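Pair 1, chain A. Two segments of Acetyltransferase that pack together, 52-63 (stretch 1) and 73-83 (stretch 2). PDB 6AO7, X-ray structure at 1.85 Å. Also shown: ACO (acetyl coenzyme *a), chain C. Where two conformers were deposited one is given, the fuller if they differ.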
# COMPACT_ATOMS: atom_id res chain seq x y z
N LYS A 52 8.87 -16.51 -22.34
CA LYS A 52 9.51 -17.81 -22.50
C LYS A 52 10.98 -17.74 -22.10
O LYS A 52 11.67 -16.75 -22.36
CB LYS A 52 9.39 -18.31 -23.95
N TYR A 53 11.46 -18.81 -21.46
CA TYR A 53 12.87 -18.93 -21.08
C TYR A 53 13.30 -20.37 -21.29
O TYR A 53 12.72 -21.28 -20.67
CB TYR A 53 13.10 -18.52 -19.63
CG TYR A 53 14.51 -18.77 -19.15
CD1 TYR A 53 15.52 -17.86 -19.44
CD2 TYR A 53 14.83 -19.91 -18.42
CE1 TYR A 53 16.82 -18.08 -19.01
CE2 TYR A 53 16.13 -20.14 -17.99
CZ TYR A 53 17.12 -19.22 -18.29
OH TYR A 53 18.41 -19.44 -17.86
N ASN A 54 14.32 -20.57 -22.11
CA ASN A 54 14.75 -21.90 -22.53
C ASN A 54 13.53 -22.76 -22.88
O ASN A 54 13.34 -23.86 -22.36
CB ASN A 54 15.62 -22.57 -21.47
N ASN A 55 12.68 -22.20 -23.74
CA ASN A 55 11.54 -22.82 -24.40
C ASN A 55 10.31 -22.97 -23.48
O ASN A 55 9.25 -23.36 -23.97
CB ASN A 55 11.89 -24.19 -25.01
CG ASN A 55 13.16 -24.14 -25.82
OD1 ASN A 55 14.18 -24.74 -25.45
ND2 ASN A 55 13.13 -23.41 -26.93
N GLU A 56 10.42 -22.66 -22.20
CA GLU A 56 9.32 -22.85 -21.26
C GLU A 56 8.59 -21.54 -21.03
O GLU A 56 9.22 -20.49 -20.93
CB GLU A 56 9.87 -23.38 -19.93
CG GLU A 56 8.85 -23.61 -18.85
CD GLU A 56 9.47 -24.08 -17.56
OE1 GLU A 56 10.72 -24.05 -17.45
OE2 GLU A 56 8.72 -24.48 -16.64
N ILE A 57 7.26 -21.60 -20.95
CA ILE A 57 6.46 -20.43 -20.59
C ILE A 57 6.55 -20.25 -19.08
O ILE A 57 6.03 -21.06 -18.31
CB ILE A 57 5.00 -20.57 -21.04
CG1 ILE A 57 4.93 -20.89 -22.54
CG2 ILE A 57 4.23 -19.28 -20.74
CD1 ILE A 57 5.49 -19.78 -23.41
N ILE A 58 7.22 -19.18 -18.65
CA ILE A 58 7.44 -18.94 -17.23
C ILE A 58 6.72 -17.69 -16.73
O ILE A 58 6.81 -17.38 -15.54
CB ILE A 58 8.94 -18.84 -16.90
CG1 ILE A 58 9.55 -17.68 -17.68
CG2 ILE A 58 9.65 -20.16 -17.22
CD1 ILE A 58 10.91 -17.30 -17.23
N GLY A 59 6.02 -16.98 -17.60
CA GLY A 59 5.31 -15.79 -17.16
C GLY A 59 4.38 -15.34 -18.25
O GLY A 59 4.45 -15.81 -19.39
N CYS A 60 3.49 -14.41 -17.88
CA CYS A 60 2.47 -13.92 -18.80
C CYS A 60 1.87 -12.64 -18.27
O CYS A 60 1.96 -12.35 -17.07
CB CYS A 60 1.36 -14.96 -19.01
SG CYS A 60 0.48 -15.40 -17.48
N TYR A 61 1.25 -11.88 -19.17
CA TYR A 61 0.39 -10.78 -18.75
C TYR A 61 -0.74 -10.60 -19.77
O TYR A 61 -0.66 -11.05 -20.92
CB TYR A 61 1.17 -9.47 -18.57
CG TYR A 61 1.83 -8.88 -19.79
CD1 TYR A 61 1.11 -8.11 -20.72
CD2 TYR A 61 3.21 -9.03 -20.00
CE1 TYR A 61 1.73 -7.53 -21.81
CE2 TYR A 61 3.84 -8.45 -21.10
CZ TYR A 61 3.09 -7.70 -22.00
OH TYR A 61 3.70 -7.11 -23.09
N VAL A 62 -1.81 -9.96 -19.31
CA VAL A 62 -2.99 -9.66 -20.12
C VAL A 62 -3.23 -8.15 -20.08
O VAL A 62 -3.37 -7.56 -18.99
CB VAL A 62 -4.23 -10.40 -19.63
CG1 VAL A 62 -5.45 -9.99 -20.47
CG2 VAL A 62 -4.00 -11.90 -19.66
N LEU A 63 -3.29 -7.53 -21.27
CA LEU A 63 -3.68 -6.14 -21.42
C LEU A 63 -5.15 -6.06 -21.80
O LEU A 63 -5.59 -6.77 -22.70
CB LEU A 63 -2.84 -5.45 -22.49
CG LEU A 63 -1.48 -4.92 -22.07
CD1 LEU A 63 -0.73 -4.45 -23.28
CD2 LEU A 63 -1.66 -3.77 -21.06
N ILE A 73 -3.58 -3.69 -16.95
CA ILE A 73 -2.95 -4.99 -16.74
C ILE A 73 -3.92 -5.79 -15.88
O ILE A 73 -3.95 -5.62 -14.66
CB ILE A 73 -1.58 -4.86 -16.07
CG1 ILE A 73 -0.70 -3.88 -16.85
CG2 ILE A 73 -0.94 -6.26 -15.89
CD1 ILE A 73 0.63 -3.61 -16.16
N LYS A 74 -4.75 -6.62 -16.52
CA LYS A 74 -5.71 -7.42 -15.77
C LYS A 74 -5.05 -8.62 -15.10
O LYS A 74 -5.64 -9.19 -14.17
CB LYS A 74 -6.83 -7.92 -16.69
CG LYS A 74 -8.06 -6.99 -16.83
CD LYS A 74 -8.93 -6.95 -15.57
CE LYS A 74 -10.38 -6.54 -15.91
NZ LYS A 74 -11.21 -6.35 -14.68
N ASN A 75 -3.88 -9.03 -15.56
CA ASN A 75 -3.25 -10.24 -15.05
C ASN A 75 -1.76 -10.16 -15.35
O ASN A 75 -1.37 -9.80 -16.46
CB ASN A 75 -3.86 -11.49 -15.70
CG ASN A 75 -3.47 -12.77 -14.98
OD1 ASN A 75 -2.29 -13.13 -14.95
ND2 ASN A 75 -4.46 -13.49 -14.45
N ILE A 76 -0.93 -10.42 -14.35
CA ILE A 76 0.50 -10.53 -14.57
C ILE A 76 1.03 -11.58 -13.60
O ILE A 76 0.74 -11.54 -12.40
CB ILE A 76 1.24 -9.18 -14.40
CG1 ILE A 76 2.73 -9.36 -14.75
CG2 ILE A 76 1.08 -8.61 -12.99
CD1 ILE A 76 3.54 -8.07 -14.59
N ALA A 77 1.78 -12.55 -14.12
CA ALA A 77 2.20 -13.67 -13.27
C ALA A 77 3.56 -14.19 -13.70
O ALA A 77 3.91 -14.16 -14.88
CB ALA A 77 1.18 -14.81 -13.30
N VAL A 78 4.31 -14.70 -12.72
CA VAL A 78 5.58 -15.36 -12.95
C VAL A 78 5.55 -16.68 -12.22
O VAL A 78 5.13 -16.73 -11.05
CB VAL A 78 6.76 -14.49 -12.47
CG1 VAL A 78 8.05 -15.28 -12.48
CG2 VAL A 78 6.87 -13.24 -13.34
N ALA A 79 6.01 -17.75 -12.89
CA ALA A 79 6.07 -19.07 -12.28
C ALA A 79 6.70 -19.01 -10.89
O ALA A 79 7.67 -18.29 -10.67
CB ALA A 79 6.89 -20.02 -13.17
N GLU A 80 6.13 -19.78 -9.96
CA GLU A 80 6.60 -19.73 -8.58
C GLU A 80 8.08 -20.07 -8.46
O GLU A 80 8.78 -19.47 -7.65
CB GLU A 80 5.75 -20.66 -7.70
CG GLU A 80 4.53 -19.96 -7.12
CD GLU A 80 3.46 -20.91 -6.62
OE1 GLU A 80 3.44 -22.08 -7.06
OE2 GLU A 80 2.63 -20.48 -5.78
N LYS A 81 8.59 -20.99 -9.29
CA LYS A 81 10.01 -21.35 -9.20
C LYS A 81 10.92 -20.21 -9.64
O LYS A 81 12.11 -20.21 -9.28
CB LYS A 81 10.29 -22.59 -10.04
N PHE A 82 10.41 -19.25 -10.40
CA PHE A 82 11.20 -18.19 -11.02
C PHE A 82 10.93 -16.81 -10.42
O PHE A 82 11.41 -15.81 -10.95
CB PHE A 82 10.95 -18.14 -12.53
CG PHE A 82 11.46 -19.33 -13.27
CD1 PHE A 82 12.75 -19.35 -13.76
CD2 PHE A 82 10.65 -20.43 -13.48
CE1 PHE A 82 13.23 -20.45 -14.44
CE2 PHE A 82 11.12 -21.53 -14.16
CZ PHE A 82 12.41 -21.55 -14.64
N GLN A 83 10.16 -16.73 -9.34
CA GLN A 83 9.84 -15.41 -8.81
C GLN A 83 11.05 -14.82 -8.09
O GLN A 83 12.01 -15.52 -7.75
CB GLN A 83 8.62 -15.47 -7.89
CG GLN A 83 7.27 -15.60 -8.63
CD GLN A 83 6.08 -15.80 -7.71
OE1 GLN A 83 6.18 -15.59 -6.49
NE2 GLN A 83 4.95 -16.21 -8.27
N1A ACO C . 8.00 -5.87 0.41
C2A ACO C . 8.06 -5.31 -0.80
N3A ACO C . 8.79 -5.67 -1.85
C4A ACO C . 9.56 -6.73 -1.57
C5A ACO C . 9.63 -7.40 -0.35
C6A ACO C . 8.79 -6.94 0.68
N6A ACO C . 8.73 -7.48 1.90
N7A ACO C . 10.58 -8.40 -0.41
C8A ACO C . 11.06 -8.32 -1.63
N9A ACO C . 10.48 -7.34 -2.38
C1B ACO C . 10.81 -6.94 -3.76
C2B ACO C . 12.04 -7.59 -4.37
O2B ACO C . 13.25 -7.03 -3.87
C3B ACO C . 11.82 -7.18 -5.83
O3B ACO C . 12.15 -5.79 -6.04
P3B ACO C . 13.56 -5.22 -6.55
O7A ACO C . 14.55 -5.48 -5.40
O8A ACO C . 13.87 -5.95 -7.88
O9A ACO C . 13.38 -3.75 -6.79
C4B ACO C . 10.29 -7.20 -5.98
O4B ACO C . 9.76 -7.30 -4.63
C5B ACO C . 9.77 -8.29 -6.88
O5B ACO C . 10.47 -8.08 -8.13
P1A ACO C . 10.54 -9.23 -9.32
O1A ACO C . 11.52 -10.31 -9.07
O2A ACO C . 10.84 -8.46 -10.60
O3A ACO C . 9.05 -9.79 -9.28
P2A ACO C . 8.42 -11.18 -9.75
O4A ACO C . 9.36 -11.72 -10.75
O5A ACO C . 8.29 -12.08 -8.53
O6A ACO C . 6.96 -10.87 -10.29
CBP ACO C . 4.68 -11.01 -9.49
CCP ACO C . 5.99 -10.24 -9.45
CDP ACO C . 4.13 -10.98 -10.93
CEP ACO C . 3.68 -10.33 -8.54
CAP ACO C . 4.93 -12.49 -9.09
OAP ACO C . 5.54 -12.56 -7.81
C9P ACO C . 3.72 -13.40 -9.17
O9P ACO C . 3.40 -13.91 -10.24
N8P ACO C . 3.01 -13.56 -8.06
C7P ACO C . 1.77 -14.33 -8.03
C6P ACO C . 0.71 -13.75 -8.96
C5P ACO C . 0.35 -12.32 -8.62
O5P ACO C . 0.21 -11.97 -7.45
N4P ACO C . 0.20 -11.49 -9.64
C3P ACO C . -0.20 -10.09 -9.49
C2P ACO C . -1.65 -9.95 -9.06
S1P ACO C . -2.46 -8.36 -9.45
C ACO C . -2.81 -8.61 -11.17
O ACO C . -2.47 -9.60 -11.76
CH3 ACO C . -3.52 -7.45 -11.80

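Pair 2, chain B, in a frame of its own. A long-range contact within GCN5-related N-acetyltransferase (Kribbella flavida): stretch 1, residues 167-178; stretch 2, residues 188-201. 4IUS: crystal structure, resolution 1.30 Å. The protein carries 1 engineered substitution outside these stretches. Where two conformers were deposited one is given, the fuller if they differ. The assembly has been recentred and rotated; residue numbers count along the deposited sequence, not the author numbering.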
# COMPACT_ATOMS: atom_id res chain seq x y z
N ARG B 167 14.11 -18.06 -0.39
CA ARG B 167 14.50 -19.19 0.43
C ARG B 167 16.00 -19.25 0.55
O ARG B 167 16.73 -18.95 -0.40
CB ARG B 167 13.98 -20.46 -0.17
CG ARG B 167 12.49 -20.40 -0.53
CD ARG B 167 12.22 -20.42 -2.02
NE ARG B 167 12.80 -21.66 -2.53
CZ ARG B 167 12.25 -22.86 -2.36
NH1 ARG B 167 12.93 -23.97 -2.69
NH2 ARG B 167 11.02 -22.96 -1.88
N MSE B 168 16.45 -19.67 1.71
CA MSE B 168 17.84 -19.96 1.96
C MSE B 168 17.95 -21.46 2.25
O MSE B 168 17.30 -21.96 3.19
CB MSE B 168 18.33 -19.11 3.13
CG MSE B 168 19.77 -19.34 3.52
SE MSE B 168 21.10 -18.84 2.21
CE MSE B 168 21.18 -16.94 2.65
N ASP B 169 18.71 -22.16 1.44
CA ASP B 169 18.81 -23.60 1.56
C ASP B 169 17.40 -24.22 1.68
O ASP B 169 17.18 -25.17 2.44
CB ASP B 169 19.72 -23.98 2.72
CG ASP B 169 21.13 -23.51 2.54
OD1 ASP B 169 21.63 -23.53 1.38
OD2 ASP B 169 21.72 -23.11 3.53
N GLY B 170 16.47 -23.72 0.85
CA GLY B 170 15.15 -24.32 0.76
C GLY B 170 14.11 -23.89 1.80
O GLY B 170 12.96 -24.29 1.75
N VAL B 171 14.51 -23.03 2.72
CA VAL B 171 13.65 -22.58 3.80
C VAL B 171 13.27 -21.12 3.52
O VAL B 171 14.16 -20.27 3.35
CB VAL B 171 14.38 -22.68 5.17
CG1 VAL B 171 13.51 -22.13 6.31
CG2 VAL B 171 14.88 -24.10 5.43
N PRO B 172 11.98 -20.79 3.59
CA PRO B 172 11.59 -19.38 3.38
C PRO B 172 12.09 -18.48 4.46
O PRO B 172 11.87 -18.75 5.64
CB PRO B 172 10.07 -19.42 3.38
CG PRO B 172 9.71 -20.82 3.09
CD PRO B 172 10.80 -21.68 3.65
N VAL B 173 12.75 -17.41 4.06
CA VAL B 173 13.34 -16.44 4.98
C VAL B 173 12.97 -14.98 4.72
O VAL B 173 13.23 -14.13 5.57
CB VAL B 173 14.88 -16.57 5.10
CG1 VAL B 173 15.28 -17.95 5.63
CG2 VAL B 173 15.55 -16.29 3.75
N ALA B 174 12.38 -14.70 3.56
CA ALA B 174 11.99 -13.32 3.23
C ALA B 174 10.83 -13.39 2.26
O ALA B 174 10.60 -14.41 1.61
CB ALA B 174 13.12 -12.49 2.66
N THR B 175 10.09 -12.29 2.19
CA THR B 175 8.89 -12.26 1.39
C THR B 175 8.56 -10.84 0.93
O THR B 175 9.05 -9.87 1.51
CB THR B 175 7.69 -12.81 2.24
OG1 THR B 175 6.54 -12.99 1.39
CG2 THR B 175 7.29 -11.94 3.39
N ALA B 176 7.74 -10.74 -0.10
CA ALA B 176 7.13 -9.49 -0.58
C ALA B 176 5.89 -9.87 -1.40
O ALA B 176 5.79 -10.99 -1.85
CB ALA B 176 8.11 -8.67 -1.44
N ALA B 177 4.99 -8.93 -1.53
CA ALA B 177 3.71 -9.18 -2.21
C ALA B 177 3.39 -8.02 -3.13
O ALA B 177 3.93 -6.90 -2.96
CB ALA B 177 2.62 -9.32 -1.15
N TRP B 178 2.49 -8.28 -4.08
CA TRP B 178 1.96 -7.22 -4.92
C TRP B 178 0.43 -7.27 -4.88
O TRP B 178 -0.17 -8.33 -4.79
CB TRP B 178 2.48 -7.32 -6.37
CG TRP B 178 1.99 -8.48 -7.21
CD1 TRP B 178 0.94 -8.47 -8.10
CD2 TRP B 178 2.60 -9.79 -7.33
NE1 TRP B 178 0.83 -9.68 -8.70
CE2 TRP B 178 1.81 -10.53 -8.26
CE3 TRP B 178 3.67 -10.44 -6.71
CZ2 TRP B 178 2.09 -11.84 -8.59
CZ3 TRP B 178 3.95 -11.76 -7.06
CH2 TRP B 178 3.16 -12.45 -7.97
N VAL B 188 3.63 -2.78 -4.26
CA VAL B 188 4.44 -3.82 -3.65
C VAL B 188 4.48 -3.52 -2.15
O VAL B 188 4.76 -2.37 -1.74
CB VAL B 188 5.84 -3.89 -4.28
CG1 VAL B 188 6.72 -4.86 -3.51
CG2 VAL B 188 5.71 -4.33 -5.73
N ALA B 189 4.15 -4.50 -1.32
CA ALA B 189 4.00 -4.32 0.11
C ALA B 189 4.23 -5.66 0.77
O ALA B 189 4.65 -6.63 0.15
CB ALA B 189 2.60 -3.75 0.45
N GLY B 190 4.03 -5.74 2.06
CA GLY B 190 4.19 -7.00 2.75
C GLY B 190 5.63 -7.50 2.75
O GLY B 190 5.86 -8.70 2.79
N VAL B 191 6.60 -6.61 2.72
CA VAL B 191 7.99 -6.97 2.64
C VAL B 191 8.45 -7.32 4.05
O VAL B 191 8.21 -6.58 5.00
CB VAL B 191 8.89 -5.87 2.04
CG1 VAL B 191 10.35 -6.33 1.93
CG2 VAL B 191 8.37 -5.49 0.67
N GLY B 192 9.14 -8.45 4.20
CA GLY B 192 9.78 -8.77 5.44
C GLY B 192 10.82 -9.83 5.32
O GLY B 192 10.91 -10.54 4.34
N THR B 193 11.63 -9.94 6.37
CA THR B 193 12.60 -11.00 6.52
C THR B 193 12.57 -11.53 7.92
O THR B 193 12.27 -10.78 8.87
CB THR B 193 14.04 -10.54 6.22
OG1 THR B 193 14.59 -9.87 7.35
CG2 THR B 193 14.08 -9.65 4.97
N LEU B 194 12.86 -12.80 8.07
CA LEU B 194 13.03 -13.32 9.43
C LEU B 194 14.15 -12.55 10.15
O LEU B 194 15.15 -12.16 9.56
CB LEU B 194 13.40 -14.79 9.36
CG LEU B 194 12.27 -15.74 8.94
CD1 LEU B 194 12.88 -17.15 8.93
CD2 LEU B 194 11.01 -15.62 9.82
N HIS B 195 13.98 -12.33 11.44
CA HIS B 195 14.95 -11.61 12.23
C HIS B 195 16.34 -12.21 12.14
O HIS B 195 17.35 -11.49 12.07
CB HIS B 195 14.44 -11.54 13.68
CG HIS B 195 15.29 -10.71 14.56
ND1 HIS B 195 15.32 -9.38 14.47
CD2 HIS B 195 16.21 -11.07 15.53
CE1 HIS B 195 16.20 -8.89 15.38
NE2 HIS B 195 16.76 -9.93 16.01
N SER B 196 16.40 -13.54 12.10
CA SER B 196 17.65 -14.27 11.99
C SER B 196 18.43 -14.03 10.68
O SER B 196 19.61 -14.31 10.60
CB SER B 196 17.34 -15.77 12.08
OG SER B 196 16.42 -16.15 11.06
N HIS B 197 17.75 -13.55 9.67
CA HIS B 197 18.32 -13.33 8.34
C HIS B 197 18.24 -11.86 7.90
O HIS B 197 18.26 -11.57 6.72
CB HIS B 197 17.58 -14.22 7.35
CG HIS B 197 17.86 -15.69 7.52
ND1 HIS B 197 17.24 -16.47 8.44
CD2 HIS B 197 18.77 -16.51 6.87
CE1 HIS B 197 17.72 -17.72 8.35
NE2 HIS B 197 18.65 -17.73 7.39
N ARG B 198 18.16 -10.93 8.84
CA ARG B 198 18.10 -9.51 8.51
C ARG B 198 19.46 -8.96 8.01
O ARG B 198 20.53 -9.54 8.26
CB ARG B 198 17.59 -8.72 9.72
CG ARG B 198 18.56 -8.70 10.89
CD ARG B 198 17.88 -8.31 12.18
NE ARG B 198 18.85 -8.09 13.26
CZ ARG B 198 19.47 -9.06 13.94
NH1 ARG B 198 20.32 -8.74 14.89
NH2 ARG B 198 19.23 -10.35 13.69
N ARG B 199 19.42 -7.84 7.28
CA ARG B 199 20.65 -7.13 6.87
C ARG B 199 21.57 -7.98 5.99
O ARG B 199 22.78 -7.87 6.06
CB ARG B 199 21.45 -6.67 8.11
CG ARG B 199 20.76 -5.68 9.03
CD ARG B 199 21.62 -5.40 10.28
NE ARG B 199 23.00 -5.85 10.13
CZ ARG B 199 24.01 -5.11 9.66
NH1 ARG B 199 25.22 -5.64 9.56
NH2 ARG B 199 23.81 -3.85 9.29
N GLN B 200 21.01 -8.83 5.14
CA GLN B 200 21.77 -9.63 4.19
C GLN B 200 21.29 -9.39 2.77
O GLN B 200 21.70 -10.10 1.85
CB GLN B 200 21.58 -11.12 4.46
CG GLN B 200 22.09 -11.58 5.77
CD GLN B 200 21.91 -13.07 5.93
OE1 GLN B 200 21.96 -13.86 4.96
NE2 GLN B 200 21.73 -13.47 7.14
N GLY B 201 20.44 -8.39 2.59
CA GLY B 201 19.92 -8.09 1.24
C GLY B 201 18.69 -8.87 0.82
O GLY B 201 18.23 -8.65 -0.27
O HOH W 1 4.47 -10.92 1.59

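Pair 1 and pair 2 share one backbone arrangement. Two strands run antiparallel, at 176° in pair 1 and 177° in pair 2, with axes 4.5 Å apart at closest approach. Fourteen central residues superpose with an RMSD of 0.4 Å. In both, a type I' turn joins the two strand segments of stretch 1, Tyr A53 to Glu A56 and Met B168 to Val B171.

The backbone ladder is largely conserved. Ala A79 N donates to Ile A58 O at 2.8 Å, and Leu B194 N donates to Val B173 O at 2.9 Å. Cys A60 and Ala A77 bond in both directions, as do Thr B175 and Gly B192. Further along, both ladders slip by one residue, and the bonding at the slip differs. In pair 1 Val A62 N donates to Asn A75 O at 2.9 Å, and Val A62 O accepts from Lys A74 N at 3.0 Å. In pair 2 Ala B177 exchanges bonds with Ala B189 in both directions. Gly B190, which matches Asn A75, has positive phi.

Phe A82 and His B197 match, and both point toward the other stretch. Ile A58 CG2 lies over the face of the Phe A82 ring, 3.7 Å from Phe A82 CE2. Val B173 CG1 does the same for His B197, 3.7 Å from His B197 CE1. An aliphatic branch thus covers an aromatic ring in each pair. Tyr A53 and Met B168 (selenomethionine) also match and pack beside these rings.

Ala A79 matches Leu B194. The small Ala A79 CB is 4.4 Å from Ile A58 CB. The longer leucine reaches Val B173, with Leu B194 CD1 4.2 Å from Val B173 CG1.

Next come Gly A59 and Ala B174, opposite Val A78 and Thr B193. Gly A59 has no side chain, while Ala B174 CB is 3.8 Å from Thr B193 CG2. On the other sheet face, Cys A60 SG is 4.3 Å from Ala A77 CB. The matched Thr B175 faces Gly B192, which has no side chain. A water bridges Thr B175 OG1 and Gly B190 O.

Tyr A61 and Ala B176 match. Tyr A61 CB is 4.1 Å from Ile A76 CG1, and the end of the tyrosine leads away. Ala B176 CB is 3.8 Å from Val B191 CG2.

Val A62 CG2 is 4.0 Å from Asn A75 CB. In pair 2 Ala B177 takes the valine's place, beside Gly B190, which has no side chain. Last, Leu A63 CD2 is 4.3 Å from Ile A73 CG1, and the matched Trp B178 CB is 4.4 Å from Val B188 CG2.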